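PDB 5I2U: cellulase from Soil metagenome, which probably hydrolyses the beta-1,4-glucosidic bonds of cellulose as a salt-tolerant glycoside hydrolase of family 5, built on a TIM barrel. Local coordinates for residues Leu61-Leu66 with His130-Tyr135; Arg69-Asn74 with Val88-Gly93. All blocks are in the same frame, centred on the assembly; numbering follows the deposited sequence.

Contact 1. Residues Leu61-Leu66 with His130-Tyr135; sequences LGWHNL and HAHNKY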
loop_
_atom_site.group_PDB
_atom_site.type_symbol
_atom_site.label_atom_id
_atom_site.label_comp_id
_atom_site.label_asym_id
_atom_site.label_seq_id
_atom_site.Cartn_x
_atom_site.Cartn_y
_atom_site.Cartn_z
ATOM N N LEU A 61 -4.368 5.713 -3.620
ATOM C CA LEU A 61 -5.604 6.495 -3.573
ATOM C C LEU A 61 -5.953 6.567 -2.102
ATOM O O LEU A 61 -5.508 5.727 -1.312
ATOM C CB LEU A 61 -6.728 5.828 -4.360
ATOM C CG LEU A 61 -6.452 5.554 -5.844
ATOM C CD1 LEU A 61 -7.604 4.812 -6.499
ATOM C CD2 LEU A 61 -6.180 6.845 -6.606
ATOM N N GLY A 62 -6.680 7.602 -1.707
ATOM C CA GLY A 62 -7.105 7.719 -0.320
ATOM C C GLY A 62 -8.355 6.879 -0.081
ATOM O O GLY A 62 -8.931 6.316 -1.015
ATOM N N TRP A 63 -8.768 6.808 1.179
ATOM C CA TRP A 63 -10.043 6.211 1.579
ATOM C C TRP A 63 -11.068 6.365 0.453
ATOM O O TRP A 63 -11.414 7.489 0.105
ATOM C CB TRP A 63 -10.617 6.915 2.812
ATOM C CG TRP A 63 -9.782 6.924 4.023
ATOM C CD1 TRP A 63 -8.712 7.729 4.277
ATOM C CD2 TRP A 63 -9.973 6.137 5.199
ATOM N NE1 TRP A 63 -8.192 7.461 5.518
ATOM C CE2 TRP A 63 -8.954 6.490 6.108
ATOM C CE3 TRP A 63 -10.888 5.146 5.562
ATOM C CZ2 TRP A 63 -8.837 5.907 7.368
ATOM C CZ3 TRP A 63 -10.757 4.546 6.808
ATOM C CH2 TRP A 63 -9.736 4.934 7.699
ATOM N N HIS A 64 -11.525 5.264 -0.141
ATOM C CA HIS A 64 -12.503 5.350 -1.252
ATOM C C HIS A 64 -13.777 6.095 -0.831
ATOM O O HIS A 64 -14.370 6.799 -1.626
ATOM C CB HIS A 64 -12.875 3.954 -1.812
ATOM C CG HIS A 64 -14.009 3.301 -1.086
ATOM N ND1 HIS A 64 -13.828 2.587 0.074
ATOM C CD2 HIS A 64 -15.342 3.291 -1.327
ATOM C CE1 HIS A 64 -14.993 2.156 0.516
ATOM N NE2 HIS A 64 -15.930 2.572 -0.315
ATOM N N ASN A 65 -14.190 5.919 0.422
ATOM C CA ASN A 65 -15.394 6.576 0.941
ATOM C C ASN A 65 -15.261 8.105 1.156
ATOM O O ASN A 65 -16.282 8.778 1.373
ATOM C CB ASN A 65 -15.970 5.856 2.179
ATOM C CG ASN A 65 -14.925 5.525 3.245
ATOM O OD1 ASN A 65 -13.795 5.184 2.932
ATOM N ND2 ASN A 65 -15.337 5.557 4.511
ATOM N N LEU A 66 -14.032 8.636 1.048
ATOM C CA LEU A 66 -13.766 10.066 1.119
ATOM C C LEU A 66 -13.462 10.716 -0.221
ATOM O O LEU A 66 -13.913 11.827 -0.484
ATOM C CB LEU A 66 -12.630 10.338 2.084
ATOM C CG LEU A 66 -12.867 9.887 3.515
ATOM C CD1 LEU A 66 -11.788 10.444 4.416
ATOM C CD2 LEU A 66 -14.243 10.314 4.014
ATOM N N HIS A 130 -8.841 -1.325 4.266
ATOM C CA HIS A 130 -8.363 -0.128 4.927
ATOM C C HIS A 130 -9.075 0.084 6.272
ATOM O O HIS A 130 -9.950 0.949 6.423
ATOM C CB HIS A 130 -8.494 1.071 3.986
ATOM C CG HIS A 130 -7.591 2.215 4.331
ATOM N ND1 HIS A 130 -6.297 2.313 3.866
ATOM C CD2 HIS A 130 -7.809 3.324 5.066
ATOM C CE1 HIS A 130 -5.753 3.427 4.311
ATOM N NE2 HIS A 130 -6.650 4.059 5.046
ATOM N N ALA A 131 -8.665 -0.733 7.238
ATOM C CA ALA A 131 -9.255 -0.813 8.556
ATOM C C ALA A 131 -8.247 -0.395 9.610
ATOM O O ALA A 131 -7.033 -0.597 9.439
ATOM C CB ALA A 131 -9.679 -2.250 8.830
ATOM N N HIS A 132 -8.763 0.183 10.691
ATOM C CA HIS A 132 -8.043 0.305 11.965
ATOM C C HIS A 132 -8.497 -0.768 12.954
ATOM O O HIS A 132 -7.664 -1.404 13.607
ATOM C CB HIS A 132 -8.266 1.674 12.607
ATOM C CG HIS A 132 -7.640 2.810 11.859
ATOM N ND1 HIS A 132 -6.286 2.882 11.606
ATOM C CD2 HIS A 132 -8.181 3.942 11.348
ATOM C CE1 HIS A 132 -6.024 4.000 10.952
ATOM N NE2 HIS A 132 -7.154 4.662 10.784
ATOM N N ASN A 133 -9.812 -0.946 13.076
ATOM C CA ASN A 133 -10.373 -1.976 13.951
ATOM C C ASN A 133 -10.254 -3.359 13.305
ATOM O O ASN A 133 -9.918 -3.474 12.122
ATOM C CB ASN A 133 -11.824 -1.656 14.311
ATOM C CG ASN A 133 -11.949 -0.380 15.116
ATOM O OD1 ASN A 133 -11.574 -0.344 16.288
ATOM N ND2 ASN A 133 -12.446 0.689 14.488
ATOM N N LYS A 134 -10.529 -4.390 14.101
ATOM C CA LYS A 134 -10.440 -5.783 13.665
ATOM C C LYS A 134 -11.783 -6.287 13.128
ATOM O O LYS A 134 -12.769 -6.326 13.867
ATOM C CB LYS A 134 -9.985 -6.659 14.837
ATOM C CG LYS A 134 -9.503 -8.032 14.400
ATOM C CD LYS A 134 -9.067 -8.879 15.576
ATOM C CE LYS A 134 -10.258 -9.561 16.218
ATOM N NZ LYS A 134 -9.896 -9.962 17.588
ATOM N N TYR A 135 -11.809 -6.678 11.853
ATOM C CA TYR A 135 -13.035 -7.117 11.154
ATOM C C TYR A 135 -12.786 -8.458 10.460
ATOM O O TYR A 135 -12.803 -8.567 9.218
ATOM C CB TYR A 135 -13.453 -6.066 10.135
ATOM C CG TYR A 135 -13.761 -4.721 10.728
ATOM C CD1 TYR A 135 -14.891 -4.535 11.547
ATOM C CD2 TYR A 135 -12.946 -3.616 10.472
ATOM C CE1 TYR A 135 -15.187 -3.288 12.098
ATOM C CE2 TYR A 135 -13.249 -2.364 11.004
ATOM C CZ TYR A 135 -14.364 -2.204 11.818
ATOM O OH TYR A 135 -14.655 -0.960 12.348
#
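W63 lies flat against the edge of the H130 imidazole, and this T-shaped pair is the tight part of the contact. The edge of H130 that carries CD2 and NE2 points into one face of the indole, with the planes at 78° and the centroid of the six-membered ring 4.4 Å from that of the imidazole. CD2 of H130 sits over the centre of the face, 3.3 Å above the plane, while H130 NE2 lies 3.5 Å from W63 CE2. H130 reaches this place with its CG anti to the backbone N (chi1 -158°), which carries the imidazole across toward the loop 61-66. Its other nitrogen, ND1, is hydrogen-bonded to D128, a bond that should fix how the ring is turned.

H132 meets W63 more loosely. Its NE2 comes to the rim of the indole, near the ring plane, 4.0 Å from W63 CZ2, and the two rings lie oblique at 54°. Here the cluster is partly exposed; the H132 ring is held from its far nitrogen, ND1, by the backbone O of E163, and W63 NE1 makes a weak hydrogen bond to a glycerol, probably from the crystallisation liquor. Replacing W63 by an alanine would probably leave the CD2-NE2 edge of H130 without the aromatic face it points into, and open a gap beside H132. Glycerol together with this aromatic cluster is consistent with a sugar-binding cleft, as in related cellulases.

The cluster stands at the C-terminal ends of barrel strands 57-61 and 124-130: H130 ends the latter strand, while W63 and H132 lie in the loops leading to helices 73-81 and 136-150. Strand 87-93 runs between those two strands, and W284, from strand 281-286, meets the rings of both W63 and H130.

Contact 2. Residues Arg69-Asn74 with Val88-Gly93; sequences RFYNKN and VRAAMG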
loop_
_atom_site.group_PDB
_atom_site.type_symbol
_atom_site.label_atom_id
_atom_site.label_comp_id
_atom_site.label_asym_id
_atom_site.label_seq_id
_atom_site.Cartn_x
_atom_site.Cartn_y
_atom_site.Cartn_z
ATOM N N ARG A 69 -14.024 9.927 -6.335
ATOM C CA ARG A 69 -13.925 10.414 -7.715
ATOM C C ARG A 69 -12.642 9.965 -8.426
ATOM O O ARG A 69 -12.636 9.760 -9.645
ATOM C CB ARG A 69 -14.147 11.944 -7.789
ATOM C CG ARG A 69 -12.984 12.849 -7.424
ATOM C CD ARG A 69 -13.459 14.295 -7.235
ATOM N NE ARG A 69 -12.345 15.234 -7.024
ATOM C CZ ARG A 69 -11.677 15.886 -7.982
ATOM N NH1 ARG A 69 -11.972 15.728 -9.275
ATOM N NH2 ARG A 69 -10.694 16.719 -7.645
ATOM N N PHE A 70 -11.572 9.744 -7.666
ATOM C CA PHE A 70 -10.310 9.274 -8.256
ATOM C C PHE A 70 -10.244 7.769 -8.524
ATOM O O PHE A 70 -9.274 7.295 -9.122
ATOM C CB PHE A 70 -9.128 9.702 -7.372
ATOM C CG PHE A 70 -9.037 11.183 -7.180
ATOM C CD1 PHE A 70 -8.734 12.012 -8.256
ATOM C CD2 PHE A 70 -9.277 11.754 -5.942
ATOM C CE1 PHE A 70 -8.673 13.393 -8.097
ATOM C CE2 PHE A 70 -9.219 13.126 -5.776
ATOM C CZ PHE A 70 -8.914 13.947 -6.848
ATOM N N TYR A 71 -11.241 7.011 -8.078
ATOM C CA TYR A 71 -11.280 5.564 -8.322
ATOM C C TYR A 71 -11.913 5.345 -9.690
ATOM O O TYR A 71 -13.091 5.001 -9.811
ATOM C CB TYR A 71 -12.049 4.845 -7.212
ATOM C CG TYR A 71 -11.243 4.664 -5.944
ATOM C CD1 TYR A 71 -10.908 5.756 -5.136
ATOM C CD2 TYR A 71 -10.810 3.404 -5.556
ATOM C CE1 TYR A 71 -10.155 5.589 -3.978
ATOM C CE2 TYR A 71 -10.060 3.232 -4.405
ATOM C CZ TYR A 71 -9.730 4.324 -3.627
ATOM O OH TYR A 71 -8.988 4.099 -2.487
ATOM N N ASN A 72 -11.103 5.546 -10.717
ATOM C CA ASN A 72 -11.511 5.343 -12.092
ATOM C C ASN A 72 -10.311 4.944 -12.959
ATOM O O ASN A 72 -9.159 5.103 -12.548
ATOM C CB ASN A 72 -12.173 6.611 -12.622
ATOM C CG ASN A 72 -11.202 7.778 -12.742
ATOM O OD1 ASN A 72 -10.442 7.846 -13.687
ATOM N ND2 ASN A 72 -11.247 8.710 -11.790
ATOM N N LYS A 73 -10.586 4.454 -14.161
ATOM C CA LYS A 73 -9.539 3.881 -14.997
ATOM C C LYS A 73 -8.518 4.898 -15.487
ATOM O O LYS A 73 -7.330 4.569 -15.611
ATOM C CB LYS A 73 -10.143 3.115 -16.167
ATOM C CG LYS A 73 -10.993 1.939 -15.708
ATOM C CD LYS A 73 -11.142 0.865 -16.767
ATOM C CE LYS A 73 -11.861 -0.338 -16.183
ATOM N NZ LYS A 73 -12.003 -1.436 -17.179
ATOM N N ASN A 74 -8.969 6.124 -15.718
ATOM C CA ASN A 74 -8.128 7.156 -16.298
ATOM C C ASN A 74 -7.113 7.702 -15.294
ATOM O O ASN A 74 -5.939 7.904 -15.631
ATOM C CB ASN A 74 -8.986 8.273 -16.879
ATOM C CG ASN A 74 -9.863 7.800 -18.049
ATOM O OD1 ASN A 74 -9.559 6.817 -18.726
ATOM N ND2 ASN A 74 -10.953 8.517 -18.290
ATOM N N VAL A 88 -0.087 0.754 -7.646
ATOM C CA VAL A 88 -1.189 1.614 -7.208
ATOM C C VAL A 88 -1.935 0.919 -6.088
ATOM O O VAL A 88 -2.148 -0.283 -6.133
ATOM C CB VAL A 88 -2.143 1.990 -8.358
ATOM C CG1 VAL A 88 -1.403 2.919 -9.286
ATOM C CG2 VAL A 88 -2.634 0.770 -9.121
ATOM N N ARG A 89 -2.297 1.666 -5.059
ATOM C CA ARG A 89 -2.969 1.072 -3.901
ATOM C C ARG A 89 -4.387 1.576 -3.848
ATOM O O ARG A 89 -4.628 2.789 -3.974
ATOM C CB ARG A 89 -2.188 1.401 -2.624
ATOM C CG ARG A 89 -2.751 0.880 -1.308
ATOM C CD ARG A 89 -1.708 1.166 -0.233
ATOM N NE ARG A 89 -2.021 0.781 1.150
ATOM C CZ ARG A 89 -2.356 1.605 2.152
ATOM N NH1 ARG A 89 -2.547 2.917 1.958
ATOM N NH2 ARG A 89 -2.538 1.101 3.367
ATOM N N ALA A 90 -5.311 0.630 -3.703
ATOM C CA ALA A 90 -6.735 0.905 -3.577
ATOM C C ALA A 90 -7.117 0.795 -2.107
ATOM O O ALA A 90 -7.154 -0.303 -1.550
ATOM C CB ALA A 90 -7.542 -0.077 -4.425
ATOM N N ALA A 91 -7.404 1.937 -1.490
ATOM C CA ALA A 91 -7.677 1.983 -0.068
ATOM C C ALA A 91 -9.175 1.856 0.180
ATOM O O ALA A 91 -9.899 2.855 0.232
ATOM C CB ALA A 91 -7.120 3.269 0.536
ATOM N N MET A 92 -9.627 0.615 0.364
ATOM C CA MET A 92 -11.030 0.345 0.642
ATOM C C MET A 92 -11.318 0.561 2.116
ATOM O O MET A 92 -11.052 -0.296 2.949
ATOM C CB MET A 92 -11.420 -1.067 0.206
ATOM C CG MET A 92 -12.927 -1.262 0.169
ATOM S SD MET A 92 -13.397 -2.969 -0.166
ATOM C CE MET A 92 -13.018 -3.742 1.405
ATOM N N GLY A 93 -11.816 1.755 2.423
ATOM C CA GLY A 93 -12.255 2.148 3.748
ATOM C C GLY A 93 -13.196 1.205 4.443
ATOM O O GLY A 93 -14.247 0.851 3.897
#
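Y71 reaches strand 87-93 with its phenol oxygen, which accepts a hydrogen bond from the backbone N of A91 (Y71 OH to A91 N, 2.9 Å) and is also hydrogen-bonded to the backbone O of G62, its stronger partner. The bond from A91 is bent, 132° at the hydrogen, and A91 N lies at the edge of the phenol, in the plane of the ring. The side chain leaves the centre of an inverse gamma turn with CG beside the backbone N and anti to the carbonyl carbon (chi1 -78°); this torsion, with CB already directed at the strand, brings OH to the A91 amide. On the way CE2 of Y71 passes loosely, 4.2 Å from CB of A90, while OH stands 3.6 Å from CB of A91.

N72, next in the chain, is turned the other way and serves the start of helix 73-81 as its N-cap. Its ND2 donates to R69 O (2.8 Å), in the carbonyl plane and nearly in its own amide plane; its OD1 takes a weak capping bond from N74 N and is also hydrogen-bonded to A75 N.

Since the carbonyl of G62 can only accept, the Y71 hydroxyl presumably donates there while accepting from A91. One buried polar group is thereby satisfied twice, linking the turn to strand 87-93 and to the loop just after strand 57-61.

From the N terminus, strand 57-61 leads into the loop 61-66, whose partner segment 130-135 follows the third barrel strand; contact 1 thus closes a long loop. Contact 2 is nested inside it, joining 69-74 to 88-93 within the beta-alpha-beta unit of strand 57-61, helix 73-81 and strand 87-93. The two contacts, with centres about 12 Å apart, also touch directly: besides the shared Y71 hydroxyl, H130 N lies 2.8 Å from M92 O, a probable hydrogen bond. Strand 87-93 supplies this second bridge and the loop after strand 57-61 the first. Contact 1 brings together the loops at the ends of strands 57-61 and 124-130, and contact 2 fixes the turn before helix 73-81 to strand 87-93.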